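Local coordinates for carbonic anhydrase (Porphyridium purpureum, PDB 1DDZ), which probably catalyses the reversible hydration of carbon dioxide to hydrogencarbonate and a proton, as a zinc-dependent beta-class carbonic anhydrase, at residues A[218-223]-A[295-300]. Sequence-based numbering, arbitrary orientation.
Sequences DGKLRD and VNNENW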
ATOM      1  N   ASP A 218       9.998  -1.938  32.783  1.00 19.40           N
ATOM      2  CA  ASP A 218      10.075  -0.714  33.584  1.00 22.09           C
ATOM      3  C   ASP A 218       9.191   0.425  33.046  1.00 24.09           C
ATOM      4  O   ASP A 218       8.954   1.428  33.736  1.00 22.55           O
ATOM      5  CB  ASP A 218      11.529  -0.228  33.744  1.00 25.34           C
ATOM      6  CG  ASP A 218      12.185   0.181  32.422  1.00 29.61           C
ATOM      7  OD1 ASP A 218      13.388   0.511  32.458  1.00 31.08           O
ATOM      8  OD2 ASP A 218      11.524   0.182  31.359  1.00 29.38           O
ATOM      9  N   GLY A 219       8.727   0.271  31.807  1.00 21.18           N
ATOM     10  CA  GLY A 219       7.876   1.273  31.195  1.00 19.95           C
ATOM     11  C   GLY A 219       8.547   2.621  31.046  1.00 18.67           C
ATOM     12  O   GLY A 219       7.871   3.630  30.869  1.00 21.02           O
ATOM     13  N   LYS A 220       9.874   2.638  31.001  1.00 18.73           N
ATOM     14  CA  LYS A 220      10.596   3.894  30.905  1.00 16.31           C
ATOM     15  C   LYS A 220      10.951   4.240  29.486  1.00 16.38           C
ATOM     16  O   LYS A 220      11.645   3.489  28.806  1.00 17.99           O
ATOM     17  CB  LYS A 220      11.850   3.845  31.773  1.00 20.37           C
ATOM     18  CG  LYS A 220      12.541   5.180  31.898  1.00 26.86           C
ATOM     19  CD  LYS A 220      13.636   5.165  32.940  1.00 31.96           C
ATOM     20  CE  LYS A 220      13.997   6.598  33.289  1.00 42.21           C
ATOM     21  NZ  LYS A 220      15.036   6.766  34.344  1.00 47.14           N
ATOM     22  N   LEU A 221      10.490   5.394  29.034  1.00 15.89           N
ATOM     23  CA  LEU A 221      10.770   5.814  27.672  1.00 17.01           C
ATOM     24  C   LEU A 221      12.200   6.319  27.536  1.00 19.09           C
ATOM     25  O   LEU A 221      12.650   7.127  28.356  1.00 20.87           O
ATOM     26  CB  LEU A 221       9.805   6.914  27.241  1.00 15.07           C
ATOM     27  CG  LEU A 221       8.318   6.571  27.142  1.00 13.70           C
ATOM     28  CD1 LEU A 221       7.582   7.852  26.765  1.00 11.91           C
ATOM     29  CD2 LEU A 221       8.057   5.476  26.113  1.00  7.00           C
ATOM     30  N   ARG A 222      12.906   5.831  26.511  1.00 17.48           N
ATOM     31  CA  ARG A 222      14.285   6.229  26.231  1.00 13.24           C
ATOM     32  C   ARG A 222      14.242   7.059  24.970  1.00 15.35           C
ATOM     33  O   ARG A 222      13.457   6.774  24.055  1.00 15.84           O
ATOM     34  CB  ARG A 222      15.174   5.022  25.999  1.00 16.67           C
ATOM     35  CG  ARG A 222      14.942   3.859  26.901  1.00 12.89           C
ATOM     36  CD  ARG A 222      15.200   4.177  28.324  1.00 19.75           C
ATOM     37  NE  ARG A 222      15.241   2.929  29.074  1.00 28.26           N
ATOM     38  CZ  ARG A 222      15.741   2.811  30.297  1.00 30.24           C
ATOM     39  NH1 ARG A 222      16.238   3.877  30.908  1.00 34.51           N
ATOM     40  NH2 ARG A 222      15.763   1.626  30.900  1.00 27.10           N
ATOM     41  N   ASP A 223      15.126   8.038  24.880  1.00 14.51           N
ATOM     42  CA  ASP A 223      15.140   8.948  23.745  1.00 14.81           C
ATOM     43  C   ASP A 223      15.917   8.450  22.535  1.00 16.17           C
ATOM     44  O   ASP A 223      16.979   7.878  22.684  1.00 18.90           O
ATOM     45  CB  ASP A 223      15.700  10.283  24.219  1.00 14.36           C
ATOM     46  CG  ASP A 223      15.364  11.416  23.312  1.00 15.24           C
ATOM     47  OD1 ASP A 223      14.636  11.194  22.328  1.00 23.79           O
ATOM     48  OD2 ASP A 223      15.830  12.550  23.588  1.00 18.42           O
ATOM     49  N   VAL A 295       9.618  13.295  31.449  1.00 13.75           N
ATOM     50  CA  VAL A 295       9.322  13.639  32.833  1.00 18.51           C
ATOM     51  C   VAL A 295       7.920  13.156  33.222  1.00 19.68           C
ATOM     52  O   VAL A 295       7.740  12.555  34.284  1.00 22.62           O
ATOM     53  CB  VAL A 295       9.595  15.154  33.135  1.00 22.55           C
ATOM     54  CG1 VAL A 295       8.818  16.039  32.225  1.00 29.68           C
ATOM     55  CG2 VAL A 295       9.277  15.488  34.575  1.00 24.56           C
ATOM     56  N   ASN A 296       6.965  13.297  32.306  1.00 19.01           N
ATOM     57  CA  ASN A 296       5.595  12.831  32.532  1.00 18.82           C
ATOM     58  C   ASN A 296       5.594  11.310  32.614  1.00 18.80           C
ATOM     59  O   ASN A 296       4.979  10.721  33.508  1.00 20.14           O
ATOM     60  CB  ASN A 296       4.700  13.281  31.395  1.00 22.34           C
ATOM     61  CG  ASN A 296       4.552  14.771  31.351  1.00 26.24           C
ATOM     62  OD1 ASN A 296       4.929  15.451  32.298  1.00 31.44           O
ATOM     63  ND2 ASN A 296       4.057  15.299  30.235  1.00 28.89           N
ATOM     64  N   ASN A 297       6.310  10.663  31.699  1.00 17.92           N
ATOM     65  CA  ASN A 297       6.401   9.206  31.735  1.00 15.23           C
ATOM     66  C   ASN A 297       6.959   8.749  33.079  1.00 13.64           C
ATOM     67  O   ASN A 297       6.480   7.776  33.662  1.00 14.84           O
ATOM     68  CB  ASN A 297       7.280   8.689  30.593  1.00 14.35           C
ATOM     69  CG  ASN A 297       7.619   7.213  30.742  1.00 14.12           C
ATOM     70  OD1 ASN A 297       6.748   6.345  30.642  1.00 14.39           O
ATOM     71  ND2 ASN A 297       8.886   6.921  30.987  1.00 13.11           N
ATOM     72  N   GLU A 298       7.938   9.489  33.595  1.00 16.65           N
ATOM     73  CA  GLU A 298       8.545   9.169  34.882  1.00 18.34           C
ATOM     74  C   GLU A 298       7.558   9.301  36.035  1.00 20.18           C
ATOM     75  O   GLU A 298       7.513   8.442  36.904  1.00 21.38           O
ATOM     76  CB  GLU A 298       9.767  10.052  35.134  1.00 21.33           C
ATOM     77  CG  GLU A 298      10.613   9.629  36.354  1.00 23.41           C
ATOM     78  CD  GLU A 298      11.181   8.212  36.248  1.00 28.06           C
ATOM     79  OE1 GLU A 298      11.369   7.565  37.300  1.00 28.96           O
ATOM     80  OE2 GLU A 298      11.452   7.740  35.118  1.00 29.70           O
ATOM     81  N   ASN A 299       6.761  10.368  36.047  1.00 22.41           N
ATOM     82  CA  ASN A 299       5.771  10.559  37.119  1.00 26.71           C
ATOM     83  C   ASN A 299       4.821   9.376  37.092  1.00 27.17           C
ATOM     84  O   ASN A 299       4.564   8.737  38.118  1.00 28.92           O
ATOM     85  CB  ASN A 299       4.974  11.858  36.943  1.00 31.52           C
ATOM     86  CG  ASN A 299       5.826  13.106  37.109  1.00 40.32           C
ATOM     87  OD1 ASN A 299       5.420  14.200  36.713  1.00 43.36           O
ATOM     88  ND2 ASN A 299       7.019  12.954  37.696  1.00 48.90           N
ATOM     89  N   TRP A 300       4.360   9.051  35.887  1.00 27.55           N
ATOM     90  CA  TRP A 300       3.465   7.925  35.674  1.00 25.93           C
ATOM     91  C   TRP A 300       4.048   6.646  36.281  1.00 28.90           C
ATOM     92  O   TRP A 300       3.377   5.966  37.063  1.00 31.28           O
ATOM     93  CB  TRP A 300       3.212   7.730  34.179  1.00 23.83           C
ATOM     94  CG  TRP A 300       2.480   6.476  33.879  1.00 27.16           C
ATOM     95  CD1 TRP A 300       1.175   6.192  34.189  1.00 30.27           C
ATOM     96  CD2 TRP A 300       3.022   5.279  33.292  1.00 28.68           C
ATOM     97  NE1 TRP A 300       0.882   4.886  33.847  1.00 31.16           N
ATOM     98  CE2 TRP A 300       2.000   4.306  33.293  1.00 28.78           C
ATOM     99  CE3 TRP A 300       4.281   4.937  32.770  1.00 23.84           C
ATOM    100  CZ2 TRP A 300       2.190   3.018  32.794  1.00 23.34           C
ATOM    101  CZ3 TRP A 300       4.468   3.663  32.277  1.00 24.33           C
ATOM    102  CH2 TRP A 300       3.431   2.718  32.290  1.00 27.07           C
TER
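Glu298 OE2 is approached by two cationic side chains, Lys220 from residues 218-223 and Arg301 one turn further along its own helix. The lysine pairing is long, with NZ of Lys220 3.8 Å from OE2 of Glu298, whereas Arg301 forms the stronger salt bridge. Lys220 runs out fully extended and crosses the glutamate obliquely, so that its CE methylene lies nearer than its charge, 3.3 Å from OE2 of Glu298. A bend at chi2 (60°) turns CD of Glu298 back from an extended course, and Gln302 bonds to the other carboxylate oxygen. Deeper in the contact, the carboxamide of Asn297 packs against both the carbonyl of Gly219 and the side chain of Leu221. CG of Leu221 packs 3.7 Å from CG of Asn297, and its CD1 rests 3.9 Å from the asparagine CB. An alanine at Asn297 would probably open a gap beside CG of Leu221 and take the carboxamide away from the carbonyl of Gly219 and the N of Leu221. The carbonyl O of Gly219 also sits in the plane of the Trp300 ring, at its edge, 3.7 Å from CZ3 of Trp300. Gly219 has a positive phi (62°), and a side chain there would be pressed against that ring. The turn is shaped by an Asx turn, in which the backbone N of Lys220 donates to OD2 of Asp218 over 3.0 Å. OD1 of Asp218 forms a salt bridge with Arg222. This connection links antiparallel strands 208-214 and 222-227, the latter outermost in its mixed sheet within the chain, and Leu221 also touches Val212 and Tyr214 of the former. Helix 292-307 packs over the turn, with Asn297 and Trp300 reaching Leu84 of helix 81-84 and the Trp300 ring meeting Phe312 nearly perpendicularly.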